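Local structure of EvdO1 (Micromonospora carbonacea, 4XBZ) at residues A[82-85]-A[86-89]; A[125-128]-A[129-133]; A[293-296]-A[297-300]; A[321-324]-A[325-328]. The protein probably catalyses an oxidative cyclization in orthosomycin biosynthesis, using a metal held in a double-stranded beta helix of the phytanoyl-CoA dioxygenase family. One frame throughout, in Å; residues are numbered along the deposited sequence.

Contact 1. Residues A[82-85]-A[86-89]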
loop_
_atom_site.group_PDB
_atom_site.type_symbol
_atom_site.label_atom_id
_atom_site.label_comp_id
_atom_site.label_asym_id
_atom_site.label_seq_id
_atom_site.Cartn_x
_atom_site.Cartn_y
_atom_site.Cartn_z
ATOM N N ARG A 82 -4.175 -9.149 36.284
ATOM C CA ARG A 82 -2.817 -8.881 36.747
ATOM C C ARG A 82 -2.599 -7.407 37.060
ATOM O O ARG A 82 -2.008 -7.065 38.086
ATOM C CB ARG A 82 -1.808 -9.345 35.698
ATOM C CG ARG A 82 -0.422 -8.727 35.823
ATOM C CD ARG A 82 0.488 -9.232 34.708
ATOM N NE ARG A 82 1.861 -8.773 34.870
ATOM C CZ ARG A 82 2.859 -9.130 34.070
ATOM N NH1 ARG A 82 2.636 -9.958 33.048
ATOM N NH2 ARG A 82 4.080 -8.660 34.290
ATOM N N ALA A 83 -3.093 -6.535 36.187
ATOM C CA ALA A 83 -2.882 -5.105 36.358
ATOM C C ALA A 83 -3.513 -4.611 37.649
ATOM O O ALA A 83 -2.923 -3.801 38.360
ATOM C CB ALA A 83 -3.433 -4.337 35.169
ATOM N N TRP A 84 -4.708 -5.115 37.950
ATOM C CA TRP A 84 -5.408 -4.771 39.176
ATOM C C TRP A 84 -4.709 -5.302 40.420
ATOM O O TRP A 84 -4.591 -4.594 41.425
ATOM C CB TRP A 84 -6.837 -5.307 39.148
ATOM C CG TRP A 84 -7.792 -4.530 38.305
ATOM C CD1 TRP A 84 -8.394 -4.945 37.150
ATOM C CD2 TRP A 84 -8.275 -3.207 38.555
ATOM N NE1 TRP A 84 -9.230 -3.971 36.674
ATOM C CE2 TRP A 84 -9.175 -2.887 37.514
ATOM C CE3 TRP A 84 -8.041 -2.265 39.555
ATOM C CZ2 TRP A 84 -9.844 -1.661 37.449
ATOM C CZ3 TRP A 84 -8.700 -1.047 39.485
ATOM C CH2 TRP A 84 -9.590 -0.757 38.441
ATOM N N SER A 85 -4.272 -6.555 40.359
ATOM C CA SER A 85 -3.603 -7.192 41.494
ATOM C C SER A 85 -2.360 -6.426 41.939
ATOM O O SER A 85 -2.079 -6.353 43.131
ATOM C CB SER A 85 -3.192 -8.631 41.160
ATOM O OG SER A 85 -4.311 -9.438 40.844
ATOM N N THR A 86 -1.629 -5.860 40.982
ATOM C CA THR A 86 -0.304 -5.325 41.266
ATOM C C THR A 86 -0.284 -3.820 41.459
ATOM O O THR A 86 0.544 -3.295 42.208
ATOM C CB THR A 86 0.697 -5.657 40.150
ATOM O OG1 THR A 86 0.411 -4.858 39.000
ATOM C CG2 THR A 86 0.624 -7.131 39.780
ATOM N N ARG A 87 -1.190 -3.131 40.779
ATOM C CA ARG A 87 -1.144 -1.682 40.705
ATOM C C ARG A 87 0.258 -1.235 40.339
ATOM O O ARG A 87 0.811 -0.296 40.920
ATOM C CB ARG A 87 -1.599 -1.069 42.014
ATOM C CG ARG A 87 -2.946 -1.582 42.381
ATOM C CD ARG A 87 -3.553 -0.914 43.573
ATOM N NE ARG A 87 -4.843 -1.554 43.780
ATOM C CZ ARG A 87 -5.979 -1.149 43.224
ATOM N NH1 ARG A 87 -6.008 -0.053 42.472
ATOM N NH2 ARG A 87 -7.094 -1.829 43.452
ATOM N N SER A 88 0.839 -1.953 39.389
ATOM C CA SER A 88 2.106 -1.557 38.808
ATOM C C SER A 88 1.859 -0.525 37.737
ATOM O O SER A 88 0.857 -0.587 37.028
ATOM C CB SER A 88 2.844 -2.751 38.210
ATOM O OG SER A 88 3.975 -2.294 37.488
ATOM N N MET A 89 2.773 0.424 37.610
ATOM C CA MET A 89 2.693 1.377 36.521
ATOM C C MET A 89 3.600 0.928 35.392
ATOM O O MET A 89 3.723 1.600 34.372
ATOM C CB MET A 89 3.061 2.777 36.999
ATOM C CG MET A 89 2.114 3.302 38.068
ATOM S SD MET A 89 2.075 5.096 38.110
ATOM C CE MET A 89 1.500 5.441 36.458
#

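Contact 2. Residues A[125-128]-A[129-133]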
loop_
_atom_site.group_PDB
_atom_site.type_symbol
_atom_site.label_atom_id
_atom_site.label_comp_id
_atom_site.label_asym_id
_atom_site.label_seq_id
_atom_site.Cartn_x
_atom_site.Cartn_y
_atom_site.Cartn_z
ATOM N N PRO A 125 -1.748 -15.663 10.087
ATOM C CA PRO A 125 -1.435 -15.594 8.654
ATOM C C PRO A 125 -2.451 -14.798 7.826
ATOM O O PRO A 125 -2.045 -14.222 6.816
ATOM C CB PRO A 125 -1.423 -17.067 8.232
ATOM C CG PRO A 125 -2.353 -17.738 9.204
ATOM C CD PRO A 125 -2.170 -17.016 10.497
ATOM N N LEU A 126 -3.724 -14.745 8.230
ATOM C CA LEU A 126 -4.689 -13.916 7.510
ATOM C C LEU A 126 -4.428 -12.441 7.814
ATOM O O LEU A 126 -4.447 -11.586 6.915
ATOM C CB LEU A 126 -6.133 -14.294 7.864
ATOM C CG LEU A 126 -6.634 -15.663 7.386
ATOM C CD1 LEU A 126 -8.148 -15.818 7.572
ATOM C CD2 LEU A 126 -6.231 -15.945 5.936
ATOM N N LEU A 127 -4.173 -12.146 9.087
ATOM C CA LEU A 127 -3.794 -10.796 9.497
ATOM C C LEU A 127 -2.554 -10.304 8.723
ATOM O O LEU A 127 -2.577 -9.239 8.089
ATOM C CB LEU A 127 -3.546 -10.757 11.007
ATOM C CG LEU A 127 -3.024 -9.471 11.643
ATOM C CD1 LEU A 127 -3.873 -8.275 11.260
ATOM C CD2 LEU A 127 -2.935 -9.604 13.181
ATOM N N LEU A 128 -1.487 -11.096 8.754
ATOM C CA LEU A 128 -0.218 -10.716 8.120
ATOM C C LEU A 128 -0.266 -10.654 6.573
ATOM O O LEU A 128 0.382 -9.802 5.966
ATOM C CB LEU A 128 0.874 -11.677 8.560
ATOM C CG LEU A 128 1.176 -11.665 10.052
ATOM C CD1 LEU A 128 2.128 -12.804 10.388
ATOM C CD2 LEU A 128 1.780 -10.322 10.459
ATOM N N ARG A 129 -1.047 -11.530 5.943
ATOM C CA ARG A 129 -1.187 -11.462 4.492
ATOM C C ARG A 129 -1.957 -10.219 4.065
ATOM O O ARG A 129 -1.702 -9.677 2.980
ATOM C CB ARG A 129 -1.858 -12.723 3.930
ATOM C CG ARG A 129 -0.858 -13.862 3.733
ATOM C CD ARG A 129 -1.343 -14.922 2.747
ATOM N NE ARG A 129 -2.181 -15.942 3.372
ATOM C CZ ARG A 129 -1.721 -16.914 4.159
ATOM N NH1 ARG A 129 -0.425 -16.996 4.445
ATOM N NH2 ARG A 129 -2.564 -17.802 4.674
ATOM N N ILE A 130 -2.893 -9.774 4.905
ATOM C CA ILE A 130 -3.591 -8.523 4.643
ATOM C C ILE A 130 -2.632 -7.356 4.809
ATOM O O ILE A 130 -2.547 -6.492 3.929
ATOM C CB ILE A 130 -4.788 -8.300 5.574
ATOM C CG1 ILE A 130 -5.907 -9.296 5.270
ATOM C CG2 ILE A 130 -5.285 -6.862 5.437
ATOM C CD1 ILE A 130 -6.957 -9.364 6.372
ATOM N N MET A 131 -1.930 -7.335 5.945
ATOM C CA MET A 131 -0.912 -6.324 6.219
ATOM C C MET A 131 0.125 -6.244 5.112
ATOM O O MET A 131 0.515 -5.155 4.697
ATOM C CB MET A 131 -0.211 -6.592 7.561
ATOM C CG MET A 131 -1.047 -6.218 8.797
ATOM S SD MET A 131 -1.520 -4.467 8.854
ATOM C CE MET A 131 -3.121 -4.526 8.069
ATOM N N GLU A 132 0.563 -7.396 4.624
ATOM C CA GLU A 132 1.539 -7.405 3.546
ATOM C C GLU A 132 1.016 -6.736 2.284
ATOM O O GLU A 132 1.785 -6.090 1.587
ATOM C CB GLU A 132 1.986 -8.822 3.204
ATOM C CG GLU A 132 3.359 -8.820 2.564
ATOM C CD GLU A 132 3.494 -9.800 1.423
ATOM O OE1 GLU A 132 2.452 -10.147 0.816
ATOM O OE2 GLU A 132 4.647 -10.226 1.148
ATOM N N GLN A 133 -0.273 -6.891 1.982
ATOM C CA GLN A 133 -0.851 -6.218 0.822
ATOM C C GLN A 133 -0.973 -4.715 1.074
ATOM O O GLN A 133 -0.842 -3.911 0.147
ATOM C CB GLN A 133 -2.222 -6.806 0.450
ATOM C CG GLN A 133 -2.144 -8.046 -0.427
ATOM C CD GLN A 133 -1.285 -7.839 -1.693
ATOM O OE1 GLN A 133 -1.680 -7.118 -2.624
ATOM N NE2 GLN A 133 -0.122 -8.496 -1.740
#

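Contact 3. Residues A[293-296]-A[297-300]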
loop_
_atom_site.group_PDB
_atom_site.type_symbol
_atom_site.label_atom_id
_atom_site.label_comp_id
_atom_site.label_asym_id
_atom_site.label_seq_id
_atom_site.Cartn_x
_atom_site.Cartn_y
_atom_site.Cartn_z
ATOM N N ALA A 293 2.919 -21.882 14.151
ATOM C CA ALA A 293 3.047 -23.032 13.263
ATOM C C ALA A 293 3.145 -24.354 14.029
ATOM O O ALA A 293 2.454 -25.326 13.702
ATOM C CB ALA A 293 4.263 -22.854 12.357
ATOM N N ASN A 294 3.996 -24.378 15.051
ATOM C CA ASN A 294 4.175 -25.546 15.917
ATOM C C ASN A 294 3.081 -25.704 16.977
ATOM O O ASN A 294 3.234 -26.462 17.936
ATOM C CB ASN A 294 5.537 -25.472 16.609
ATOM C CG ASN A 294 6.684 -25.326 15.629
ATOM O OD1 ASN A 294 6.625 -25.829 14.505
ATOM N ND2 ASN A 294 7.734 -24.628 16.047
ATOM N N GLU A 295 1.984 -24.973 16.810
ATOM C CA GLU A 295 0.829 -25.116 17.683
ATOM C C GLU A 295 -0.210 -26.010 17.022
ATOM O O GLU A 295 -0.751 -25.662 15.968
ATOM C CB GLU A 295 0.216 -23.755 18.003
ATOM C CG GLU A 295 -0.984 -23.824 18.931
ATOM C CD GLU A 295 -0.601 -24.175 20.363
ATOM O OE1 GLU A 295 0.603 -24.100 20.707
ATOM O OE2 GLU A 295 -1.514 -24.514 21.144
ATOM N N PRO A 296 -0.489 -27.167 17.643
ATOM C CA PRO A 296 -1.406 -28.192 17.124
ATOM C C PRO A 296 -2.720 -27.608 16.629
ATOM O O PRO A 296 -3.230 -28.030 15.586
ATOM C CB PRO A 296 -1.639 -29.110 18.336
ATOM C CG PRO A 296 -1.036 -28.371 19.529
ATOM C CD PRO A 296 0.054 -27.534 18.961
ATOM N N GLN A 297 -3.244 -26.632 17.367
ATOM C CA GLN A 297 -4.488 -25.958 17.012
ATOM C C GLN A 297 -4.457 -25.270 15.630
ATOM O O GLN A 297 -5.506 -25.029 15.033
ATOM C CB GLN A 297 -4.829 -24.924 18.091
ATOM C CG GLN A 297 -6.214 -24.305 17.946
ATOM C CD GLN A 297 -6.439 -23.097 18.848
ATOM O OE1 GLN A 297 -7.312 -22.269 18.577
ATOM N NE2 GLN A 297 -5.659 -22.994 19.925
ATOM N N PHE A 298 -3.266 -24.944 15.123
ATOM C CA PHE A 298 -3.165 -24.179 13.877
ATOM C C PHE A 298 -2.460 -24.907 12.731
ATOM O O PHE A 298 -2.048 -24.271 11.764
ATOM C CB PHE A 298 -2.432 -22.856 14.115
ATOM C CG PHE A 298 -3.049 -21.990 15.169
ATOM C CD1 PHE A 298 -4.375 -21.593 15.075
ATOM C CD2 PHE A 298 -2.289 -21.543 16.237
ATOM C CE1 PHE A 298 -4.935 -20.781 16.045
ATOM C CE2 PHE A 298 -2.835 -20.734 17.201
ATOM C CZ PHE A 298 -4.153 -20.351 17.111
ATOM N N GLY A 299 -2.320 -26.228 12.837
ATOM C CA GLY A 299 -1.675 -27.028 11.800
ATOM C C GLY A 299 -2.253 -26.919 10.393
ATOM O O GLY A 299 -1.510 -26.953 9.413
ATOM N N ASP A 300 -3.571 -26.782 10.282
ATOM C CA ASP A 300 -4.223 -26.670 8.975
ATOM C C ASP A 300 -3.958 -25.322 8.302
ATOM O O ASP A 300 -4.321 -25.116 7.140
ATOM C CB ASP A 300 -5.738 -26.885 9.107
ATOM C CG ASP A 300 -6.150 -28.336 8.884
ATOM O OD1 ASP A 300 -5.794 -28.906 7.827
ATOM O OD2 ASP A 300 -6.834 -28.904 9.765
#

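Contact 4. Residues A[321-324]-A[325-328]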
loop_
_atom_site.group_PDB
_atom_site.type_symbol
_atom_site.label_atom_id
_atom_site.label_comp_id
_atom_site.label_asym_id
_atom_site.label_seq_id
_atom_site.Cartn_x
_atom_site.Cartn_y
_atom_site.Cartn_z
ATOM N N ILE A 321 17.048 -13.243 19.986
ATOM C CA ILE A 321 16.306 -12.504 20.993
ATOM C C ILE A 321 15.810 -13.484 22.057
ATOM O O ILE A 321 15.443 -14.626 21.746
ATOM C CB ILE A 321 15.115 -11.712 20.387
ATOM C CG1 ILE A 321 14.135 -12.652 19.675
ATOM C CG2 ILE A 321 15.618 -10.620 19.445
ATOM C CD1 ILE A 321 12.847 -11.976 19.234
ATOM N N ASP A 322 15.833 -13.035 23.309
ATOM C CA ASP A 322 15.361 -13.840 24.429
ATOM C C ASP A 322 14.047 -13.281 24.969
ATOM O O ASP A 322 13.613 -13.651 26.056
ATOM C CB ASP A 322 16.413 -13.902 25.552
ATOM C CG ASP A 322 16.862 -12.516 26.032
ATOM O OD1 ASP A 322 16.172 -11.512 25.772
ATOM O OD2 ASP A 322 17.920 -12.427 26.692
ATOM N N THR A 323 13.434 -12.377 24.208
ATOM C CA THR A 323 12.210 -11.707 24.637
ATOM C C THR A 323 11.424 -11.150 23.454
ATOM O O THR A 323 11.961 -10.985 22.359
ATOM C CB THR A 323 12.511 -10.557 25.604
ATOM O OG1 THR A 323 11.285 -9.909 25.962
ATOM C CG2 THR A 323 13.453 -9.547 24.963
ATOM N N LEU A 324 10.145 -10.869 23.676
ATOM C CA LEU A 324 9.324 -10.265 22.639
ATOM C C LEU A 324 9.068 -8.799 22.952
ATOM O O LEU A 324 8.317 -8.132 22.260
ATOM C CB LEU A 324 8.004 -11.020 22.490
ATOM C CG LEU A 324 8.136 -12.486 22.061
ATOM C CD1 LEU A 324 6.791 -13.074 21.720
ATOM C CD2 LEU A 324 9.069 -12.619 20.872
ATOM N N ARG A 325 9.697 -8.291 23.999
ATOM C CA ARG A 325 9.427 -6.926 24.419
ATOM C C ARG A 325 10.626 -6.021 24.225
ATOM O O ARG A 325 11.692 -6.246 24.794
ATOM C CB ARG A 325 8.982 -6.897 25.873
ATOM C CG ARG A 325 9.005 -5.521 26.515
ATOM C CD ARG A 325 8.895 -5.651 28.042
ATOM N NE ARG A 325 8.664 -4.370 28.700
ATOM C CZ ARG A 325 9.633 -3.518 29.016
ATOM N NH1 ARG A 325 10.894 -3.812 28.716
ATOM N NH2 ARG A 325 9.345 -2.372 29.620
ATOM N N PHE A 326 10.423 -4.986 23.418
ATOM C CA PHE A 326 11.463 -4.023 23.105
ATOM C C PHE A 326 10.954 -2.631 23.309
ATOM O O PHE A 326 10.271 -2.077 22.452
ATOM C CB PHE A 326 11.934 -4.223 21.681
ATOM C CG PHE A 326 12.637 -5.506 21.499
ATOM C CD1 PHE A 326 14.009 -5.595 21.737
ATOM C CD2 PHE A 326 11.928 -6.646 21.165
ATOM C CE1 PHE A 326 14.666 -6.793 21.597
ATOM C CE2 PHE A 326 12.575 -7.852 21.036
ATOM C CZ PHE A 326 13.953 -7.928 21.246
ATOM N N ALA A 327 11.300 -2.070 24.454
ATOM C CA ALA A 327 10.703 -0.830 24.904
ATOM C C ALA A 327 11.115 0.304 23.999
ATOM O O ALA A 327 12.301 0.570 23.825
ATOM C CB ALA A 327 11.087 -0.535 26.346
ATOM N N HIS A 328 10.103 0.966 23.443
ATOM C CA HIS A 328 10.255 2.047 22.471
ATOM C C HIS A 328 11.289 3.106 22.870
ATOM O O HIS A 328 12.056 3.577 22.030
ATOM C CB HIS A 328 8.887 2.710 22.229
ATOM C CG HIS A 328 7.851 1.773 21.677
ATOM N ND1 HIS A 328 7.906 1.275 20.390
ATOM C CD2 HIS A 328 6.749 1.225 22.246
ATOM C CE1 HIS A 328 6.881 0.463 20.190
ATOM N NE2 HIS A 328 6.164 0.415 21.300
HETATM O O HOH W 1 8.278 -5.239 21.602
#

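Contact 1. Residues A[82-85]-A[86-89]
The carbonyl oxygen of Arg82 is gripped twice by Thr86: the backbone N donates to Arg82 O over 3.2 Å, and the side chain adds a weak bond from OG1. This is the C-terminal end of helix 66-86, where the last turn passes into an ST turn. Thr86 OG1 belongs to both, since it also accepts from Ser88 N, 3.0 Å from OG1. The threonine torsion makes the double role possible: with chi1 at 73°, OG1 stands between the backbone N and the carbonyl carbon of its own residue, within reach of both Arg82 O and Ser88 N. The same rotation brings the methyl against the helix, with Thr86 CG2 3.1 Å from Arg82 O, a close packing contact.

Arg87 N makes a further helical bond, to Ala83 O at 3.1 Å, but Arg87 itself takes a positive phi of 49° and turns the chain out of the helix. Its side chain runs back along the helix end. CG passes 3.6 Å from Trp84 O, and the guanidinium presents one face to that same oxygen. NH2 then arrives at the edge of the indole, near its plane, so there is no stacking of ring on guanidinium. The indole also packs on Ala104 and Pro105, the latter at the start of strand 105-109. Ser85 OG turns back to bond Asp81 O, while Ser88 is fixed by Glu90 N at OG and by Trp94 NE1 at O. On the indole, the atom nearest the arginine is Trp84 CE3, 4.0 Å from Arg87 NH2.

Contact 2. Residues A[125-128]-A[129-133]
Leu127 and Met131 stand one turn apart on the buried flank of helix 125-134, joined by a nearly straight backbone bond (173° at the hydrogen) from Met131 N to Leu127 O, 2.9 Å long. Their side chains meet more lightly, at 4.3 Å from Leu127 CD1 to Met131 CG. Both pack on Tyr261 of strand 256-263, and Ile130 and Met131 reach Leu237 of strand 235-239, so this flank seats the helix on the large sheet. Ile130 packs tightly on the preceding turn, with CG1 3.2 Å from Leu126 O.

The other flank is more polar and partly exposed. Arg129 bends at chi3 (-86°) and doubles back along the first turn, laying one guanidinium face over Pro125 O, which lies 3.7 Å above the centre of the plane. The guanidinium approaches the proline ring no closer than 3.8 Å, from Pro125 CB to Arg129 NH2, and NH2 is bonded to Glu302 O. Farther along, Glu132 OE1 makes a weak hydrogen bond to Thr50 of the second subunit.

Pro125 O thus accepts the Arg129 backbone N-H from above its carbonyl plane and also lies over one face of the cationic guanidinium, which probably adds an electrostatic attraction at the start of the helix.

Contact 3. Residues A[293-296]-A[297-300]
Glu295 leans on Phe298 across a short 3-10 turn that follows helix 275-293. Starting at the backbone, Glu295 CB already lies 3.8 Å from Phe298 CD2. CG is anti to the backbone N (chi1 -179°) and keeps to the same ring atom, 3.8 Å from Glu295 CG to Phe298 CD2, before grazing CE2 and approaching Gln297 CB at 4.1 Å. At CG the chain bends, chi2 being 72°, and the carboxylate swings off the ring, the two planes lying 53° apart. OE1 then makes a long, weak ion pair with Arg116, and the side chain also touches Met120 of helix 116-121.

The turn itself is closed by Phe298 N, which donates to Glu295 O over 2.7 Å, from above the carbonyl plane. A weak second bond, again from the amide three residues on, joins Gly299 N to Pro296 O at 3.4 Å. Gln297 CG lies over one face of the Phe298 ring, 4.2 Å above its plane and offset toward the rim. Gln297 NE2 reaches Asp71 of helix 66-86.

Glu295 therefore divides its work: its methylenes pack on the phenyl ring, its carbonyl fastens the turn, and its charge finds a long, weak partner in Arg116, while Phe298 has a cation-pi partner of its own in Arg292.

Contact 4. Residues A[321-324]-A[325-328]
Thr323 and Arg325 are tied by the one direct hydrogen bond between 321-324 and 325-328: Arg325 N donates to Thr323 OG1, 3.0 Å away and nearly straight at 163°. A side-chain oxygen accepting from the amide two residues on makes this an ST turn, here in the loop region that follows helix 275-293. OG1 can serve because it stands anti to the backbone N of Thr323 (chi1 178°), which carries it forward along the chain. The same hydroxyl has a weak bond to Asp113, whose OD1 also accepts from Leu324 N.

A water makes the second polar link. It donates to Leu324 O at 3.0 Å and accepts from Phe326 N at 2.8 Å, bridging a carbonyl and an amide that lie 4.0 Å apart (Leu324 O to Phe326 N).

Packing round the phenyl ring is mostly apolar. Ile321 CG2 touches Phe326 CZ at 3.6 Å, the two side chains crossing at about a right angle. Thr323 CG2 reaches CZ more loosely, and one polar atom joins in, Thr323 O, 3.5 Å from Phe326 CE2. Leu280 and Val284 of helix 275-293 pack on the same ring, so the aromatic group pins the loop to that helix.

The charged group leads elsewhere: Arg325, extended from CG to NE, forms a salt bridge with Asp91. In the bend itself, the Arg325 and Phe326 amides find their acceptors in the Thr323 hydroxyl and, separately, in the water, so a side chain and a solvent molecule do here what regular backbone pairing does in a helix or sheet.

Contact 2 is the buried one, a regular helical turn seated on the large sheet, whereas contacts 1, 3 and 4 lie at the surface, where chain ends and bends are fastened by individual carbonyls, hydroxyls or a water. Two helices tie the set together. Helix 66-86 ends in contact 1, and residues near its beginning receive Gln297 and Phe298 of contact 3. Helix 275-293 packs on Leu128 of contact 2, leads into contact 3 and supports Phe326 of contact 4. Contacts 1 and 4 each contain an ST turn, following the end of a helix in one and shaping a loop in the other; their nearest atoms are about 8 Å apart.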